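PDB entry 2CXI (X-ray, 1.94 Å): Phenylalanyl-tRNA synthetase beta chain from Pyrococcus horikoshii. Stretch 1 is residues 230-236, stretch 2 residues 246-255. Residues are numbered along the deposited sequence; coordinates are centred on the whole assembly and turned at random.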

# COMPACT_ATOMS: atom_id res chain seq x y z
N ASN A 230 5.37 -13.57 -19.51
CA ASN A 230 4.13 -13.35 -18.76
C ASN A 230 3.34 -12.28 -19.48
O ASN A 230 3.85 -11.18 -19.69
N VAL A 231 2.15 -12.63 -19.93
CA VAL A 231 1.34 -11.73 -20.76
C VAL A 231 0.16 -11.20 -19.95
O VAL A 231 -0.47 -11.94 -19.18
N PHE A 232 -0.12 -9.92 -20.14
CA PHE A 232 -1.28 -9.28 -19.55
C PHE A 232 -2.25 -9.02 -20.73
O PHE A 232 -1.87 -8.43 -21.76
N ILE A 233 -3.47 -9.50 -20.60
CA ILE A 233 -4.45 -9.37 -21.73
C ILE A 233 -5.62 -8.50 -21.31
O ILE A 233 -6.15 -8.68 -20.21
N ASP A 234 -6.03 -7.55 -22.16
CA ASP A 234 -7.26 -6.78 -21.87
C ASP A 234 -8.25 -7.01 -23.01
O ASP A 234 -7.84 -7.15 -24.18
N VAL A 235 -9.53 -7.08 -22.67
CA VAL A 235 -10.57 -7.14 -23.70
C VAL A 235 -11.63 -6.15 -23.32
O VAL A 235 -12.10 -6.16 -22.18
N THR A 236 -11.97 -5.28 -24.27
CA THR A 236 -12.98 -4.26 -24.04
C THR A 236 -14.15 -4.37 -25.03
O THR A 236 -13.98 -4.89 -26.15
N ALA A 246 -14.39 -13.85 -25.42
CA ALA A 246 -13.16 -13.56 -26.15
C ALA A 246 -11.91 -13.76 -25.23
O ALA A 246 -10.88 -14.36 -25.62
N LEU A 247 -12.02 -13.29 -24.00
CA LEU A 247 -10.91 -13.47 -23.04
C LEU A 247 -10.67 -14.97 -22.79
O LEU A 247 -9.52 -15.44 -22.73
N ASN A 248 -11.76 -15.72 -22.62
CA ASN A 248 -11.68 -17.13 -22.40
C ASN A 248 -10.99 -17.85 -23.55
O ASN A 248 -10.17 -18.74 -23.31
N VAL A 249 -11.36 -17.49 -24.78
CA VAL A 249 -10.69 -18.04 -25.95
C VAL A 249 -9.16 -17.74 -25.90
O VAL A 249 -8.34 -18.64 -26.06
N MSE A 250 -8.79 -16.48 -25.66
CA MSE A 250 -7.36 -16.06 -25.60
C MSE A 250 -6.58 -16.85 -24.56
O MSE A 250 -5.49 -17.35 -24.86
N VAL A 251 -7.08 -16.90 -23.32
CA VAL A 251 -6.31 -17.57 -22.26
C VAL A 251 -6.25 -19.10 -22.40
O VAL A 251 -5.26 -19.70 -22.02
N THR A 252 -7.31 -19.74 -22.91
CA THR A 252 -7.25 -21.17 -23.13
C THR A 252 -6.35 -21.52 -24.32
O THR A 252 -5.70 -22.56 -24.29
N ALA A 253 -6.28 -20.65 -25.32
CA ALA A 253 -5.30 -20.88 -26.38
C ALA A 253 -3.87 -20.89 -25.79
O ALA A 253 -3.05 -21.77 -26.09
N LEU A 254 -3.57 -19.91 -24.93
CA LEU A 254 -2.26 -19.82 -24.27
C LEU A 254 -2.00 -20.95 -23.28
O LEU A 254 -0.86 -21.44 -23.16
N ALA A 255 -3.04 -21.45 -22.62
CA ALA A 255 -2.90 -22.66 -21.80
C ALA A 255 -2.40 -23.88 -22.62
O ALA A 255 -1.65 -24.73 -22.12

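The helix of residues 246-255 lies against the strand of residues 231-236 in a nearly antiparallel sense: their N-to-C directions differ by 159° and the axes approach to 9.1 Å. Along the strand, the CA-to-CB bonds of Val 231, Ile 233 and Val 235 point toward the helix while that of Asp 234 points away, the alternation expected of an extended chain.

Ala 246 opens the contact. Its CA-to-CB bond points toward the strand, and CB lies 4.0 Å from CG1 of Val 235, a valine with chi1 t. The CA-to-CB bond of Leu 247 is sideways to the strand, but with chi1 t and chi2 p its end comes nearer: CD1 sits 3.7 Å from CG2 of Val 235 and 4.0 Å from CG2 of Ile 233, so one methyl touches two successive inward residues of the strand. The backbones are also close here, with CA of Leu 247 6.4 Å from CA of Val 235. Asn 248 and Val 249 are out of reach.

One turn on, the CA-to-CB bond of Met 250 (selenomethionine; chi1, chi2 and chi3 all m) points toward the strand, yet its nearest contact is made near the backbone, CB to CD1 of Ile 233 at 4.4 Å. Val 251, whose CA-to-CB bond is sideways and whose chi1 is m, brings CG1 to 4.0 Å from the same CD1. Thr 252 and Ala 253 do not reach the strand; OG1 of Thr 252 instead donates to O of Asn 248 at 2.8 Å, a bond back into its own helix.

The CA-to-CB bond of Leu 254 (chi1 m, chi2 t) points toward the strand, and CD1 lies 3.9 Å from CD1 of Ile 233 and 3.6 Å from CG1 of Val 231 (chi1 p). Ile 233, with chi1 m and chi2 t, thus meets four helix residues. No hydrogen bond crosses between the stretches; every side-chain contact between them within 4.5 Å is apolar, and the two stretches bury 303 Å² between them, both sides summed.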

# COMPACT_ATOMS: atom_id res chain seq x y z
CB ASN A 230 4.45 -12.86 -17.32
CG ASN A 230 5.34 -13.84 -16.57
OD1 ASN A 230 5.01 -15.02 -16.46
ND2 ASN A 230 6.49 -13.36 -16.07
CB VAL A 231 0.87 -12.42 -22.09
CG1 VAL A 231 0.30 -13.74 -21.84
CG2 VAL A 231 -0.23 -11.67 -22.73
CB PHE A 232 -0.87 -7.97 -18.83
CG PHE A 232 -2.04 -7.16 -18.30
CD1 PHE A 232 -2.50 -6.01 -18.99
CD2 PHE A 232 -2.70 -7.55 -17.11
CE1 PHE A 232 -3.60 -5.27 -18.50
CE2 PHE A 232 -3.81 -6.79 -16.63
CZ PHE A 232 -4.24 -5.67 -17.32
CB ILE A 233 -4.97 -10.76 -22.17
CG1 ILE A 233 -3.82 -11.72 -22.61
CG2 ILE A 233 -6.07 -10.63 -23.33
CD1 ILE A 233 -4.21 -13.21 -22.40
CB ASP A 234 -6.98 -5.28 -21.66
CG ASP A 234 -6.92 -4.46 -22.98
OD1 ASP A 234 -7.84 -3.64 -23.25
OD2 ASP A 234 -6.00 -4.60 -23.81
CB VAL A 235 -11.24 -8.52 -23.77
CG1 VAL A 235 -12.11 -8.61 -25.06
CG2 VAL A 235 -10.19 -9.68 -23.67
CB THR A 236 -12.40 -2.84 -24.11
OG1 THR A 236 -11.70 -2.68 -25.36
CG2 THR A 236 -11.32 -2.60 -22.97
CB ALA A 246 -13.22 -12.14 -26.66
CB LEU A 247 -11.30 -12.79 -21.71
CG LEU A 247 -10.23 -12.90 -20.60
CD1 LEU A 247 -8.98 -12.01 -21.01
CD2 LEU A 247 -10.81 -12.48 -19.22
CB ASN A 248 -13.07 -17.72 -22.15
CG ASN A 248 -13.70 -17.24 -20.78
OD1 ASN A 248 -14.90 -17.47 -20.51
ND2 ASN A 248 -12.89 -16.64 -19.96
CB VAL A 249 -11.37 -17.53 -27.26
CG1 VAL A 249 -10.49 -17.82 -28.50
CG2 VAL A 249 -12.79 -18.15 -27.40
CB MSE A 250 -7.21 -14.56 -25.27
CG MSE A 250 -7.68 -13.58 -26.34
SE MSE A 250 -6.68 -13.78 -28.11
CE MSE A 250 -4.90 -14.06 -27.48
CB VAL A 251 -6.83 -17.20 -20.80
CG1 VAL A 251 -6.87 -15.67 -20.62
CG2 VAL A 251 -8.21 -17.79 -20.51
CB THR A 252 -8.64 -21.85 -23.24
OG1 THR A 252 -9.39 -21.28 -24.31
CG2 THR A 252 -9.50 -21.58 -21.94
CB ALA A 253 -5.44 -19.85 -27.48
CB LEU A 254 -2.06 -18.42 -23.64
CG LEU A 254 -1.97 -17.23 -24.60
CD1 LEU A 254 -1.82 -15.88 -23.87
CD2 LEU A 254 -0.83 -17.41 -25.65
CB ALA A 255 -4.18 -22.99 -21.07